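Long-range contacts in austinoid biosynthesis clusters protein H (Emericella nidulans FGSC A4, PDB 5X9K), which takes part in the biosynthesis of the fungal meroterpenoids austinol and dehydroaustinol, as a homodimeric member of the Trt14 isomerase family: residues L58-S63 and F144-D149; F86-Q91 and D118-R123; F124-V129 and S150-A155. All blocks are in the same frame, centred on the assembly; numbering follows the deposited sequence.

Contact 1 of 3, residues L58-S63 and F144-D149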
# COMPACT_ATOMS: atom_id res chain seq x y z
N LEU A 58 0.36 -4.62 14.19
CA LEU A 58 1.09 -3.99 13.09
C LEU A 58 1.16 -4.98 11.93
O LEU A 58 1.60 -6.12 12.12
CB LEU A 58 2.49 -3.56 13.51
CG LEU A 58 2.53 -2.44 14.55
CD1 LEU A 58 2.47 -2.98 15.98
CD2 LEU A 58 3.74 -1.56 14.37
N ARG A 59 0.71 -4.56 10.75
CA ARG A 59 0.71 -5.41 9.56
C ARG A 59 1.62 -4.78 8.52
O ARG A 59 1.46 -3.59 8.20
CB ARG A 59 -0.69 -5.57 8.97
CG ARG A 59 -1.77 -5.83 9.97
CD ARG A 59 -3.12 -5.90 9.27
NE ARG A 59 -4.16 -6.15 10.25
CZ ARG A 59 -4.80 -7.30 10.40
NH1 ARG A 59 -4.53 -8.34 9.61
NH2 ARG A 59 -5.73 -7.41 11.34
N SER A 60 2.55 -5.56 7.98
CA SER A 60 3.56 -5.01 7.08
C SER A 60 3.57 -5.81 5.78
O SER A 60 3.82 -7.02 5.79
CB SER A 60 4.94 -5.04 7.73
OG SER A 60 4.92 -4.27 8.91
N PHE A 61 3.32 -5.12 4.68
CA PHE A 61 3.22 -5.69 3.34
C PHE A 61 4.10 -4.89 2.39
O PHE A 61 4.53 -3.79 2.73
CB PHE A 61 1.75 -5.67 2.90
CG PHE A 61 0.89 -6.54 3.73
CD1 PHE A 61 0.98 -7.92 3.61
CD2 PHE A 61 0.03 -6.00 4.69
CE1 PHE A 61 0.19 -8.75 4.39
CE2 PHE A 61 -0.75 -6.83 5.48
CZ PHE A 61 -0.67 -8.21 5.33
N PRO A 62 4.42 -5.44 1.21
CA PRO A 62 4.08 -6.74 0.61
C PRO A 62 4.61 -7.92 1.42
O PRO A 62 5.59 -7.76 2.16
CB PRO A 62 4.77 -6.72 -0.77
CG PRO A 62 5.21 -5.31 -0.99
CD PRO A 62 5.36 -4.68 0.36
N SER A 63 3.98 -9.08 1.26
CA SER A 63 4.49 -10.30 1.86
C SER A 63 5.84 -10.68 1.26
O SER A 63 6.07 -10.54 0.06
CB SER A 63 3.50 -11.44 1.65
OG SER A 63 2.30 -11.19 2.35
N PHE A 144 -2.42 -1.06 12.58
CA PHE A 144 -1.45 -0.25 11.84
C PHE A 144 -1.03 -1.10 10.65
O PHE A 144 -0.14 -1.95 10.77
CB PHE A 144 -0.27 0.13 12.75
CG PHE A 144 0.83 0.90 12.08
CD1 PHE A 144 0.66 1.50 10.83
CD2 PHE A 144 2.06 1.05 12.72
CE1 PHE A 144 1.69 2.20 10.23
CE2 PHE A 144 3.10 1.77 12.13
CZ PHE A 144 2.91 2.34 10.87
N PHE A 145 -1.69 -0.89 9.51
CA PHE A 145 -1.35 -1.52 8.24
C PHE A 145 -0.40 -0.60 7.49
O PHE A 145 -0.64 0.60 7.38
CB PHE A 145 -2.63 -1.79 7.42
CG PHE A 145 -2.42 -2.17 5.95
CD1 PHE A 145 -2.07 -1.21 5.00
CD2 PHE A 145 -2.66 -3.46 5.52
CE1 PHE A 145 -1.93 -1.57 3.63
CE2 PHE A 145 -2.51 -3.82 4.18
CZ PHE A 145 -2.14 -2.87 3.24
N GLN A 146 0.69 -1.16 6.99
CA GLN A 146 1.52 -0.40 6.05
C GLN A 146 1.87 -1.26 4.86
O GLN A 146 2.09 -2.47 4.99
CB GLN A 146 2.78 0.14 6.72
CG GLN A 146 3.84 -0.87 7.00
CD GLN A 146 5.04 -0.22 7.63
OE1 GLN A 146 5.83 0.42 6.95
NE2 GLN A 146 5.16 -0.37 8.94
N PHE A 147 1.84 -0.65 3.69
CA PHE A 147 2.24 -1.30 2.44
C PHE A 147 3.42 -0.49 1.97
O PHE A 147 3.27 0.69 1.62
CB PHE A 147 1.10 -1.33 1.43
CG PHE A 147 1.35 -2.24 0.24
CD1 PHE A 147 2.31 -1.93 -0.70
CD2 PHE A 147 0.60 -3.40 0.07
CE1 PHE A 147 2.54 -2.76 -1.79
CE2 PHE A 147 0.81 -4.25 -1.03
CZ PHE A 147 1.79 -3.91 -1.96
N ALA A 148 4.60 -1.10 2.01
CA ALA A 148 5.85 -0.37 1.84
C ALA A 148 6.29 -0.38 0.38
O ALA A 148 5.84 -1.20 -0.44
CB ALA A 148 6.94 -0.99 2.71
N ASP A 149 7.14 0.58 0.05
CA ASP A 149 7.88 0.63 -1.21
C ASP A 149 9.14 -0.21 -0.99
O ASP A 149 10.16 0.27 -0.52
CB ASP A 149 8.20 2.08 -1.56
CG ASP A 149 9.17 2.22 -2.74
OD1 ASP A 149 9.38 1.25 -3.49
OD2 ASP A 149 9.70 3.33 -2.91

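Contact 2 of 3, residues F86-Q91 and D118-R123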
# COMPACT_ATOMS: atom_id res chain seq x y z
N PHE A 86 19.65 5.50 13.31
CA PHE A 86 20.22 5.59 11.97
C PHE A 86 19.87 6.87 11.23
O PHE A 86 20.35 7.06 10.11
CB PHE A 86 19.78 4.38 11.14
CG PHE A 86 20.20 3.05 11.72
CD1 PHE A 86 21.37 2.93 12.45
CD2 PHE A 86 19.42 1.92 11.53
CE1 PHE A 86 21.75 1.71 12.98
CE2 PHE A 86 19.80 0.69 12.05
CZ PHE A 86 20.96 0.59 12.78
N PHE A 87 19.06 7.76 11.80
CA PHE A 87 18.63 8.96 11.10
C PHE A 87 19.04 10.22 11.86
O PHE A 87 18.85 10.31 13.08
CB PHE A 87 17.11 8.95 10.88
CG PHE A 87 16.68 8.07 9.75
CD1 PHE A 87 16.61 8.57 8.46
CD2 PHE A 87 16.39 6.74 9.96
CE1 PHE A 87 16.23 7.77 7.40
CE2 PHE A 87 16.01 5.92 8.90
CZ PHE A 87 15.93 6.44 7.63
N TYR A 88 19.59 11.19 11.13
CA TYR A 88 19.76 12.54 11.69
C TYR A 88 18.43 13.27 11.74
O TYR A 88 18.15 14.00 12.69
CB TYR A 88 20.75 13.35 10.85
CG TYR A 88 22.11 12.70 10.69
CD1 TYR A 88 23.04 12.75 11.71
CD2 TYR A 88 22.45 12.06 9.51
CE1 TYR A 88 24.29 12.16 11.56
CE2 TYR A 88 23.69 11.47 9.35
CZ TYR A 88 24.61 11.52 10.38
OH TYR A 88 25.84 10.94 10.24
N ASN A 89 17.61 13.11 10.71
CA ASN A 89 16.25 13.64 10.72
C ASN A 89 15.40 12.75 9.85
O ASN A 89 15.90 12.02 8.99
CB ASN A 89 16.20 15.09 10.23
CG ASN A 89 16.75 15.25 8.83
OD1 ASN A 89 16.08 14.92 7.85
ND2 ASN A 89 17.99 15.73 8.73
N PHE A 90 14.09 12.81 10.07
CA PHE A 90 13.17 11.96 9.32
C PHE A 90 11.77 12.51 9.50
O PHE A 90 11.45 13.04 10.56
CB PHE A 90 13.25 10.50 9.79
CG PHE A 90 12.34 9.57 9.05
CD1 PHE A 90 12.71 9.08 7.80
CD2 PHE A 90 11.13 9.18 9.59
CE1 PHE A 90 11.87 8.22 7.10
CE2 PHE A 90 10.29 8.31 8.91
CZ PHE A 90 10.67 7.82 7.67
N GLN A 91 10.96 12.40 8.46
CA GLN A 91 9.59 12.89 8.58
C GLN A 91 8.68 12.05 7.69
O GLN A 91 9.08 11.68 6.58
CB GLN A 91 9.53 14.37 8.18
CG GLN A 91 8.15 14.92 8.01
CD GLN A 91 8.16 16.34 7.48
OE1 GLN A 91 8.74 16.62 6.42
NE2 GLN A 91 7.54 17.24 8.22
N ASP A 118 17.53 12.24 6.40
CA ASP A 118 18.97 12.16 6.23
C ASP A 118 19.50 11.09 7.17
O ASP A 118 19.36 11.21 8.39
CB ASP A 118 19.63 13.52 6.50
CG ASP A 118 19.23 14.57 5.48
OD1 ASP A 118 19.21 14.26 4.26
OD2 ASP A 118 18.91 15.70 5.88
N SER A 119 20.08 10.03 6.61
CA SER A 119 20.48 8.91 7.43
C SER A 119 21.99 8.73 7.39
O SER A 119 22.71 9.33 6.60
CB SER A 119 19.80 7.61 6.97
OG SER A 119 20.52 7.03 5.90
N LEU A 120 22.44 7.86 8.29
CA LEU A 120 23.82 7.39 8.40
C LEU A 120 24.43 7.08 7.04
O LEU A 120 25.63 7.33 6.83
CB LEU A 120 23.83 6.15 9.29
CG LEU A 120 25.12 5.65 9.93
CD1 LEU A 120 25.85 6.80 10.60
CD2 LEU A 120 24.75 4.59 10.95
N VAL A 121 23.64 6.54 6.12
CA VAL A 121 24.13 6.11 4.82
C VAL A 121 23.51 6.97 3.72
O VAL A 121 23.31 6.51 2.59
CB VAL A 121 23.86 4.61 4.57
CG1 VAL A 121 24.61 3.77 5.57
CG2 VAL A 121 22.37 4.31 4.64
N GLY A 122 23.21 8.22 4.05
CA GLY A 122 22.78 9.16 3.04
C GLY A 122 21.28 9.35 3.00
O GLY A 122 20.55 8.99 3.93
N ARG A 123 20.82 9.92 1.89
CA ARG A 123 19.42 10.30 1.74
C ARG A 123 18.53 9.06 1.64
O ARG A 123 18.85 8.10 0.93
CB ARG A 123 19.26 11.17 0.50
CG ARG A 123 17.92 11.83 0.35
CD ARG A 123 17.77 12.94 1.38
NE ARG A 123 16.46 13.56 1.25
CZ ARG A 123 15.87 14.29 2.18
NH1 ARG A 123 16.47 14.50 3.34
NH2 ARG A 123 14.67 14.79 1.94

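Contact 3 of 3, residues F124-V129 and S150-A155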
# COMPACT_ATOMS: atom_id res chain seq x y z
N PHE A 124 17.41 9.08 2.36
CA PHE A 124 16.38 8.05 2.26
C PHE A 124 15.08 8.73 1.90
O PHE A 124 14.66 9.67 2.58
CB PHE A 124 16.24 7.27 3.57
CG PHE A 124 15.25 6.14 3.50
CD1 PHE A 124 15.36 5.16 2.53
CD2 PHE A 124 14.23 6.03 4.44
CE1 PHE A 124 14.46 4.11 2.48
CE2 PHE A 124 13.32 5.00 4.41
CZ PHE A 124 13.43 4.03 3.43
N GLU A 125 14.46 8.28 0.81
CA GLU A 125 13.15 8.76 0.40
C GLU A 125 12.33 7.56 -0.05
O GLU A 125 12.70 6.88 -1.02
CB GLU A 125 13.24 9.81 -0.70
CG GLU A 125 14.16 10.97 -0.34
CD GLU A 125 14.03 12.15 -1.29
OE1 GLU A 125 13.29 12.03 -2.29
OE2 GLU A 125 14.67 13.19 -1.03
N THR A 126 11.24 7.29 0.65
CA THR A 126 10.41 6.14 0.37
C THR A 126 8.96 6.58 0.45
O THR A 126 8.66 7.75 0.69
CB THR A 126 10.75 5.00 1.34
OG1 THR A 126 10.23 3.76 0.85
CG2 THR A 126 10.21 5.31 2.76
N GLU A 127 8.05 5.64 0.20
CA GLU A 127 6.63 5.92 0.36
C GLU A 127 5.90 4.67 0.83
O GLU A 127 6.43 3.56 0.79
CB GLU A 127 6.01 6.45 -0.93
CG GLU A 127 6.28 5.57 -2.12
CD GLU A 127 5.86 6.21 -3.41
OE1 GLU A 127 4.66 6.54 -3.56
OE2 GLU A 127 6.74 6.38 -4.29
N TYR A 128 4.65 4.88 1.26
CA TYR A 128 3.82 3.81 1.80
C TYR A 128 2.36 4.13 1.57
O TYR A 128 1.98 5.28 1.33
CB TYR A 128 3.99 3.62 3.32
CG TYR A 128 5.35 3.89 3.92
CD1 TYR A 128 6.14 2.83 4.40
CD2 TYR A 128 5.82 5.18 4.06
CE1 TYR A 128 7.36 3.08 4.97
CE2 TYR A 128 7.04 5.43 4.63
CZ TYR A 128 7.81 4.38 5.08
OH TYR A 128 9.03 4.66 5.65
N VAL A 129 1.52 3.10 1.69
CA VAL A 129 0.12 3.27 2.02
C VAL A 129 -0.04 2.84 3.47
O VAL A 129 0.33 1.72 3.84
CB VAL A 129 -0.80 2.47 1.09
CG1 VAL A 129 -2.27 2.66 1.49
CG2 VAL A 129 -0.59 2.91 -0.37
N SER A 150 9.05 -1.49 -1.33
CA SER A 150 10.13 -2.41 -0.99
C SER A 150 11.42 -2.06 -1.72
O SER A 150 12.52 -2.29 -1.19
CB SER A 150 9.72 -3.84 -1.32
OG SER A 150 8.65 -4.27 -0.49
N ALA A 151 11.32 -1.57 -2.96
CA ALA A 151 12.53 -1.21 -3.71
C ALA A 151 13.42 -0.26 -2.90
O ALA A 151 14.60 -0.54 -2.68
CB ALA A 151 12.16 -0.59 -5.05
N THR A 152 12.85 0.85 -2.42
CA THR A 152 13.70 1.79 -1.70
C THR A 152 14.01 1.31 -0.28
O THR A 152 15.11 1.54 0.23
CB THR A 152 13.07 3.18 -1.69
OG1 THR A 152 11.71 3.10 -1.25
CG2 THR A 152 13.09 3.78 -3.10
N ARG A 153 13.04 0.69 0.40
CA ARG A 153 13.29 0.19 1.75
C ARG A 153 14.42 -0.84 1.76
O ARG A 153 15.33 -0.77 2.60
CB ARG A 153 12.03 -0.42 2.34
CG ARG A 153 12.21 -0.97 3.74
CD ARG A 153 11.02 -1.82 4.15
NE ARG A 153 10.91 -3.00 3.29
CZ ARG A 153 9.89 -3.85 3.29
NH1 ARG A 153 8.87 -3.65 4.12
NH2 ARG A 153 9.89 -4.88 2.47
N ASP A 154 14.35 -1.83 0.87
CA ASP A 154 15.37 -2.88 0.85
C ASP A 154 16.73 -2.32 0.45
O ASP A 154 17.77 -2.76 0.96
CB ASP A 154 14.98 -4.01 -0.09
CG ASP A 154 13.66 -4.69 0.28
OD1 ASP A 154 13.22 -4.59 1.45
OD2 ASP A 154 13.06 -5.31 -0.62
N ALA A 155 16.75 -1.38 -0.50
CA ALA A 155 18.02 -0.78 -0.93
C ALA A 155 18.70 -0.07 0.23
O ALA A 155 19.89 -0.26 0.49
CB ALA A 155 17.77 0.18 -2.09

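Contact 1 of 3, residues L58-S63 and F144-D149
Phe61 and Phe145 meet on one face of a parallel strand pair. The pair belongs to a curved mixed sheet, consistent with the alpha+beta cone of NTF2-like proteins. Strands 58-61 and 144-148 run side by side with their axes 4.6 Å apart. Four backbone hydrogen bonds join them in an alternating pattern, starting with Arg59 N to Phe144 O at 2.7 Å and ending with Ala148 N to Phe61 O.

Arg59, Phe61, Phe145 and Phe147 share one face. Phe61 has CG beside the backbone N (chi1 -65°), and its ring leans back along the strand, while the Phe145 ring leans forward. The two rings therefore meet although their residues are out of step. CD2 of Phe61 comes to 3.4 Å from CE2 of Phe145. The ring planes are 36° apart. Arg59 CD sits near the plane of the Phe145 ring, at its edge, and Arg59 NE goes on to a salt bridge with Asp143. His112 of the second subunit meets the Phe61 ring edge-to-face, which brings this face to the dimer interface.

Pro62 follows a cis peptide bond, and Pro62 CD forms a CH-pi contact over one face of the Phe147 ring, 4.3 Å from the centroid.

Leu58, Ser60, Phe144 and Gln146 occupy the other face. The Gln146 side chain packs on Tyr128 and Tyr130 of strand 122-134. Phe144 also meets Tyr130 and Phe36 edge-to-face, and against it Leu58 brings one methyl branch, with Leu58 CD2 3.5 Å from Phe144 CD2.

Contact 2 of 3, residues F86-Q91 and D118-R123
Phe86 O accepts from Leu120 N at 2.9 Å, and Asp118 O accepts from Tyr88 N at 2.7 Å, in an antiparallel pairing broken by a classic beta bulge: Tyr88 and Asn89 both face Asp118. Further backbone bonds between Asn89 and Asp118 are weak. The bulge sits where the chain leaves helix 73-86 and enters strand 87-94. Its partner is the tip of the beta hairpin formed by strands 108-119 and 122-134, closed by a type I turn from Ser119 to Gly122.

Phe87 is held on both faces. CB of Ser119 makes a CH-pi contact over one face, 3.9 Å from the centroid of the Phe87 ring and 25° off its normal. Phe90 CD1 lies over the opposite face. The Phe87 ring also meets that of Trp156, on helix 150-167. Tyr88 is exposed and lies along the hairpin, and its edge meets a carbonyl: Ser119 O is 3.6 Å from Tyr88 CE2, near the ring plane. Phe86 CD1 touches Leu120 CD2 at 4.1 Å, and the Phe86 ring also meets Phe164 of helix 150-167.

Asn89 turns its CG between the backbone N and the carbonyl carbon (chi1 58°), which swings the amide toward Asp118. Asn89 ND2 then bonds to the anti side of Asp118 OD2 at 3.0 Å, somewhat out of the carboxylate plane, with amide and carboxylate planes 85° apart. Asp118 OD1 is met from above its carboxylate plane by Arg123 NH1, in a salt bridge. Both carboxylate oxygens are thus engaged.

Ser119 OG ties up the turn. It accepts from Trp156 NE1 and from Val121 N, the latter at 3.2 Å in an ST turn, and donates to Gly122 O at 2.8 Å.

Contact 3 of 3, residues F124-V129 and S150-A155
Thr126 and Thr152 carry the tight part of this contact. Here the C-terminal helix 150-167 packs by its first turn on strand 122-134, a central strand of the curved sheet, consistent with an NTF2-like alpha+beta fold. The strand and helix axes come within 7.6 Å and run at 137° to each other. Thr126 OG1 and Thr152 OG1 are hydrogen-bonded at 2.7 Å. Both side chains point toward the opposite segment. With chi1 at -164°, Thr126 holds OG1 opposite its backbone N, within reach of the helix hydroxyl. Thr152 OG1 also bonds to OD2 of Asp149, the N-cap residue of the same helix, so the strand is linked to the helix start through one hydroxyl. The helix start also reaches the dimer interface, where Ala151 N bonds to Ser150 OG of the second subunit.

Phe124 packs beside this pair. Its ring meets the helix backbone edge-on: Thr152 O lies near the ring plane, 3.5 Å from Phe124 CE1. Arg153 CA approaches the same edge, and Trp156, one turn further along the helix, meets the Phe124 ring.

The other side is looser. Glu125 is exposed and points away from the helix, and its carboxylate forms a salt bridge with Arg123. Arg153 starts out alongside the strand, but its guanidinium turns to Asp154, with weak hydrogen bonds from NE and NH2 to OD1 within a salt bridge. Near Glu125 the approach is apolar on the helix side: Thr152 CG2 is 3.8 Å from Glu125 O.

In the fold
All three contacts belong to one curved sheet and the helices at its margin. Contacts 1 and 3 have centres 12 Å apart and touch: Phe147 N lies 2.8 Å from Val129 O, a probable hydrogen bond between strands 141-148 and 122-134. Helix 150-167 follows on strand 141-148, and the segments of the two contacts alternate along the chain. Both reach the second subunit. Contact 2 lies about 21 Å from contact 1 and about 13 Å from contact 3 between centres. It is complete in the chain before contact 3 begins, and both its segments lie between those of contact 1. Phe87 packs on Phe124, and shared strand 122-134 connects the hairpin tip to the dimer interface.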